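Local coordinates for HMG-CoA Lyase (Bacillus subtilis subsp. subtilis, PDB 1YDO), which belongs to the HMGL-like family of TIM-barrel proteins and forms an assembly of two copies of the same chain, at residues A[1-6]-A[222-227]; A[126-131]-A[136-141]. All blocks are in the same frame, centred on the assembly; numbering follows the deposited sequence.

Interaction 1 (A[1-6]-A[222-227]); sequences MPYPKK and ALQMGI
Y3 and Q224 bring the irregular N-terminal segment 1-6 closest to the last turn of helix 215-225, their CA atoms 6.1 Å apart. Their side chains then run alongside each other in the same direction. Q224 CG rests 3.5 Å from Y3 CE2, approaching the ring obliquely, and the amide plane is turned 30° from the ring plane. CG of Q224 is anti to its carbonyl carbon (chi1 -73°) and the chain beyond is extended, which carries the amide out along the tyrosine until OE1 lies 3.3 Å from Y3 OH. That same OE1 accepts a hydrogen bond from Q224 NE2 of the second subunit, and Y3 packs on E189 of that subunit.

L223 serves the other half of the contact. L223 CB sits at the edge of the Y3 ring, 4.1 Å from Y3 CD2, while its side chain crosses that of P4 at about a right angle, L223 CD2 meeting P4 CG at 3.7 Å. P4 CD also lies 3.5 Å from the backbone O of L223. G226, the first residue past the helix, takes a positive phi and leads toward strand 229-232. The arrangement is an N-terminal lead-in to strand 8-11 laid against an outer helix of the TIM barrel, at the subunit interface.

Interaction 2 (A[126-131]-A[136-141]); sequences QVNNDA and LTTRAY
T138 gives its hydroxyl proton to N128: T138 OG1 to N128 OD1 is 2.6 Å, joining strand 137-143 to helix 117-133. The two side chains cross at about a right angle. The donor lies not far from the line of the carbonyl bond, at a C=O...donor angle of 159°, and 20° out of the amide plane. CG of N128 is anti to the backbone N, which carries the amide group toward the strand. The bond pairs a buried hydroxyl with a buried carbonyl oxygen. With OG1 given to the asparagine, the methyl CG2 of T138 meets A131 CB at 3.6 Å, and I171 packs against both T138 and N128. Helix and strand here are consecutive elements of the TIM barrel, the outer helix returning through a short turn to the next parallel strand of the inner sheet. Spanning the turn, A131 O, still within the helix, receives a weak bond from L136 N, 3.3 Å long and bent to 128° at the hydrogen. L136 also packs on L87 and L91 of helix 84-93. Polar groups facing elsewhere have other partners: T137 OG1 bonds to E97, D130 OD2 to Q84, and R139 NH2 forms a salt bridge with D231.

How the interactions relate
Both contacts involve outer helices of one barrel, but different helices with different partners: interaction 1 sets helix 215-225 against the chain's N-terminal lead-in, interaction 2 sets helix 117-133 against the strand that follows it. Their centres are 28 Å apart and they do not touch. In sequence, interaction 1 joins regions more than two hundred residues apart and brackets interaction 2, whose partners are separated by a short turn. Interaction 2 is buried within one chain, bonded across by a side-chain pair and one weak backbone bond. Interaction 1 is only partly buried, rests on van der Waals contact of a tyrosine and a proline with leucine and glutamine, and shares its glutamine with the second subunit, which does not reach interaction 2.

Interaction 1 (A[1-6]-A[222-227])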
loop_
_atom_site.group_PDB
_atom_site.type_symbol
_atom_site.label_atom_id
_atom_site.label_comp_id
_atom_site.label_asym_id
_atom_site.label_seq_id
_atom_site.Cartn_x
_atom_site.Cartn_y
_atom_site.Cartn_z
HETATM N N MSE A 1 -3.380 17.876 -14.713
HETATM C CA MSE A 1 -4.169 16.610 -14.814
HETATM C C MSE A 1 -3.305 15.373 -15.057
HETATM O O MSE A 1 -3.274 14.463 -14.234
HETATM C CB MSE A 1 -5.200 16.710 -15.933
HETATM C CG MSE A 1 -5.976 15.423 -16.117
HETATM SE SE MSE A 1 -7.130 15.081 -14.605
HETATM C CE MSE A 1 -5.981 13.958 -13.505
ATOM N N PRO A 2 -2.611 15.316 -16.204
ATOM C CA PRO A 2 -1.761 14.162 -16.506
ATOM C C PRO A 2 -0.569 14.033 -15.559
ATOM O O PRO A 2 0.101 15.020 -15.235
ATOM C CB PRO A 2 -1.338 14.424 -17.946
ATOM C CG PRO A 2 -1.241 15.918 -17.984
ATOM C CD PRO A 2 -2.498 16.341 -17.259
ATOM N N TYR A 3 -0.299 12.810 -15.118
ATOM C CA TYR A 3 0.818 12.570 -14.207
ATOM C C TYR A 3 2.121 13.097 -14.796
ATOM O O TYR A 3 2.343 13.022 -16.006
ATOM C CB TYR A 3 0.956 11.072 -13.912
ATOM C CG TYR A 3 -0.240 10.469 -13.209
ATOM C CD1 TYR A 3 -1.116 9.623 -13.885
ATOM C CD2 TYR A 3 -0.509 10.761 -11.876
ATOM C CE1 TYR A 3 -2.237 9.082 -13.248
ATOM C CE2 TYR A 3 -1.628 10.228 -11.228
ATOM C CZ TYR A 3 -2.487 9.391 -11.916
ATOM O OH TYR A 3 -3.588 8.858 -11.278
ATOM N N PRO A 4 2.998 13.638 -13.943
ATOM C CA PRO A 4 4.287 14.181 -14.370
ATOM C C PRO A 4 5.139 13.156 -15.100
ATOM O O PRO A 4 4.939 11.957 -14.939
ATOM C CB PRO A 4 4.910 14.636 -13.059
ATOM C CG PRO A 4 4.302 13.709 -12.066
ATOM C CD PRO A 4 2.867 13.707 -12.483
ATOM N N LYS A 5 6.090 13.631 -15.896
ATOM C CA LYS A 5 6.960 12.738 -16.657
ATOM C C LYS A 5 8.120 12.200 -15.832
ATOM O O LYS A 5 8.550 11.063 -16.022
ATOM C CB LYS A 5 7.515 13.463 -17.889
ATOM C CG LYS A 5 6.494 13.723 -18.993
ATOM C CD LYS A 5 6.039 12.427 -19.655
ATOM C CE LYS A 5 4.999 12.669 -20.743
ATOM N NZ LYS A 5 4.629 11.383 -21.393
ATOM N N LYS A 6 8.621 13.020 -14.918
ATOM C CA LYS A 6 9.743 12.616 -14.092
ATOM C C LYS A 6 9.522 13.045 -12.643
ATOM O O LYS A 6 8.994 14.125 -12.367
ATOM C CB LYS A 6 11.037 13.224 -14.654
ATOM C CG LYS A 6 12.295 12.414 -14.378
ATOM C CD LYS A 6 12.742 12.555 -12.932
ATOM C CE LYS A 6 14.015 11.763 -12.649
ATOM N NZ LYS A 6 14.590 12.059 -11.298
ATOM N N ALA A 222 -0.889 13.019 -4.353
ATOM C CA ALA A 222 0.134 14.038 -4.450
ATOM C C ALA A 222 0.628 14.153 -5.898
ATOM O O ALA A 222 0.746 15.252 -6.437
ATOM C CB ALA A 222 1.291 13.717 -3.520
ATOM N N LEU A 223 0.918 13.026 -6.536
ATOM C CA LEU A 223 1.377 13.069 -7.912
ATOM C C LEU A 223 0.400 13.852 -8.770
ATOM O O LEU A 223 0.791 14.503 -9.741
ATOM C CB LEU A 223 1.524 11.663 -8.478
ATOM C CG LEU A 223 2.857 10.995 -8.207
ATOM C CD1 LEU A 223 2.740 9.542 -8.577
ATOM C CD2 LEU A 223 3.963 11.672 -8.990
ATOM N N GLN A 224 -0.871 13.785 -8.405
ATOM C CA GLN A 224 -1.911 14.487 -9.135
ATOM C C GLN A 224 -1.936 15.975 -8.825
ATOM O O GLN A 224 -2.346 16.772 -9.662
ATOM C CB GLN A 224 -3.270 13.897 -8.803
ATOM C CG GLN A 224 -3.552 12.541 -9.405
ATOM C CD GLN A 224 -4.923 12.015 -8.993
ATOM O OE1 GLN A 224 -5.387 10.987 -9.491
ATOM N NE2 GLN A 224 -5.576 12.724 -8.072
HETATM N N MSE A 225 -1.512 16.346 -7.624
HETATM C CA MSE A 225 -1.497 17.743 -7.239
HETATM C C MSE A 225 -0.306 18.478 -7.823
HETATM O O MSE A 225 -0.343 19.698 -7.945
HETATM C CB MSE A 225 -1.469 17.882 -5.717
HETATM C CG MSE A 225 -2.698 17.324 -5.001
HETATM SE SE MSE A 225 -4.353 18.208 -5.550
HETATM C CE MSE A 225 -3.728 20.038 -5.283
ATOM N N GLY A 226 0.760 17.743 -8.150
ATOM C CA GLY A 226 1.952 18.364 -8.717
ATOM C C GLY A 226 3.284 18.070 -8.035
ATOM O O GLY A 226 4.346 18.279 -8.622
ATOM N N ILE A 227 3.245 17.603 -6.794
ATOM C CA ILE A 227 4.479 17.285 -6.078
ATOM C C ILE A 227 5.261 16.280 -6.922
ATOM O O ILE A 227 4.672 15.385 -7.519
ATOM C CB ILE A 227 4.180 16.656 -4.682
ATOM C CG1 ILE A 227 3.790 17.733 -3.674
ATOM C CG2 ILE A 227 5.392 15.938 -4.168
ATOM C CD1 ILE A 227 2.459 18.325 -3.905
#

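Interaction 2 (A[126-131]-A[136-141])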
loop_
_atom_site.group_PDB
_atom_site.type_symbol
_atom_site.label_atom_id
_atom_site.label_comp_id
_atom_site.label_asym_id
_atom_site.label_seq_id
_atom_site.Cartn_x
_atom_site.Cartn_y
_atom_site.Cartn_z
ATOM N N GLN A 126 19.163 30.401 11.895
ATOM C CA GLN A 126 20.592 30.628 11.824
ATOM C C GLN A 126 21.334 29.364 11.352
ATOM O O GLN A 126 22.334 29.448 10.632
ATOM C CB GLN A 126 21.131 31.171 13.170
ATOM C CG GLN A 126 20.575 32.598 13.583
ATOM C CD GLN A 126 20.677 33.688 12.459
ATOM O OE1 GLN A 126 21.733 33.874 11.828
ATOM N NE2 GLN A 126 19.587 34.420 12.245
ATOM N N VAL A 127 20.840 28.184 11.713
ATOM C CA VAL A 127 21.494 26.960 11.264
ATOM C C VAL A 127 21.504 26.892 9.737
ATOM O O VAL A 127 22.426 26.340 9.133
ATOM C CB VAL A 127 20.773 25.738 11.797
ATOM C CG1 VAL A 127 21.395 24.490 11.210
ATOM C CG2 VAL A 127 20.839 25.735 13.312
ATOM N N ASN A 128 20.471 27.457 9.117
ATOM C CA ASN A 128 20.366 27.466 7.660
ATOM C C ASN A 128 21.304 28.514 7.085
ATOM O O ASN A 128 21.981 28.280 6.085
ATOM C CB ASN A 128 18.926 27.782 7.238
ATOM C CG ASN A 128 18.798 28.069 5.745
ATOM O OD1 ASN A 128 19.074 27.212 4.913
ATOM N ND2 ASN A 128 18.374 29.285 5.406
ATOM N N ASN A 129 21.340 29.670 7.734
ATOM C CA ASN A 129 22.180 30.781 7.308
ATOM C C ASN A 129 23.657 30.370 7.224
ATOM O O ASN A 129 24.332 30.637 6.225
ATOM C CB ASN A 129 21.989 31.954 8.286
ATOM C CG ASN A 129 22.645 33.248 7.803
ATOM O OD1 ASN A 129 23.853 33.442 7.970
ATOM N ND2 ASN A 129 21.845 34.141 7.200
ATOM N N ASP A 130 24.149 29.715 8.271
ATOM C CA ASP A 130 25.542 29.275 8.304
ATOM C C ASP A 130 25.803 28.154 7.293
ATOM O O ASP A 130 26.887 28.055 6.699
ATOM C CB ASP A 130 25.935 28.792 9.708
ATOM C CG ASP A 130 25.784 29.874 10.773
ATOM O OD1 ASP A 130 25.812 31.084 10.419
ATOM O OD2 ASP A 130 25.660 29.506 11.964
ATOM N N ALA A 131 24.806 27.305 7.096
ATOM C CA ALA A 131 24.953 26.211 6.161
ATOM C C ALA A 131 25.181 26.742 4.758
ATOM O O ALA A 131 26.170 26.403 4.117
ATOM C CB ALA A 131 23.719 25.343 6.195
ATOM N N LEU A 136 26.498 25.211 1.072
ATOM C CA LEU A 136 25.805 23.946 1.306
ATOM C C LEU A 136 24.317 24.129 1.058
ATOM O O LEU A 136 23.714 25.072 1.560
ATOM C CB LEU A 136 26.023 23.515 2.753
ATOM C CG LEU A 136 26.341 22.048 2.961
ATOM C CD1 LEU A 136 27.605 21.720 2.191
ATOM C CD2 LEU A 136 26.528 21.760 4.439
ATOM N N THR A 137 23.719 23.235 0.288
ATOM C CA THR A 137 22.289 23.342 0.025
ATOM C C THR A 137 21.514 22.885 1.248
ATOM O O THR A 137 21.888 21.913 1.892
ATOM C CB THR A 137 21.909 22.485 -1.160
ATOM O OG1 THR A 137 22.382 21.152 -0.941
ATOM C CG2 THR A 137 22.550 23.040 -2.421
ATOM N N THR A 138 20.435 23.584 1.569
ATOM C CA THR A 138 19.658 23.223 2.739
ATOM C C THR A 138 18.281 22.703 2.399
ATOM O O THR A 138 17.706 23.046 1.366
ATOM C CB THR A 138 19.473 24.414 3.680
ATOM O OG1 THR A 138 18.712 25.433 3.011
ATOM C CG2 THR A 138 20.828 24.959 4.120
ATOM N N ARG A 139 17.751 21.893 3.308
ATOM C CA ARG A 139 16.437 21.298 3.164
ATOM C C ARG A 139 15.813 21.205 4.545
ATOM O O ARG A 139 16.500 20.867 5.506
ATOM C CB ARG A 139 16.579 19.905 2.577
ATOM C CG ARG A 139 15.278 19.232 2.285
ATOM C CD ARG A 139 15.494 17.749 2.188
ATOM N NE ARG A 139 14.369 17.088 1.555
ATOM C CZ ARG A 139 14.158 15.784 1.594
ATOM N NH1 ARG A 139 15.005 15.004 2.254
ATOM N NH2 ARG A 139 13.113 15.274 0.956
ATOM N N ALA A 140 14.518 21.496 4.640
ATOM C CA ALA A 140 13.810 21.450 5.914
ATOM C C ALA A 140 12.862 20.253 5.994
ATOM O O ALA A 140 12.221 19.873 5.012
ATOM C CB ALA A 140 13.036 22.754 6.134
ATOM N N TYR A 141 12.779 19.679 7.187
ATOM C CA TYR A 141 11.943 18.528 7.455
ATOM C C TYR A 141 10.860 18.909 8.440
ATOM O O TYR A 141 11.073 18.834 9.646
ATOM C CB TYR A 141 12.792 17.426 8.074
ATOM C CG TYR A 141 13.006 16.234 7.189
ATOM C CD1 TYR A 141 11.926 15.477 6.755
ATOM C CD2 TYR A 141 14.293 15.853 6.793
ATOM C CE1 TYR A 141 12.110 14.378 5.953
ATOM C CE2 TYR A 141 14.492 14.745 5.986
ATOM C CZ TYR A 141 13.394 14.016 5.572
ATOM O OH TYR A 141 13.553 12.916 4.776
#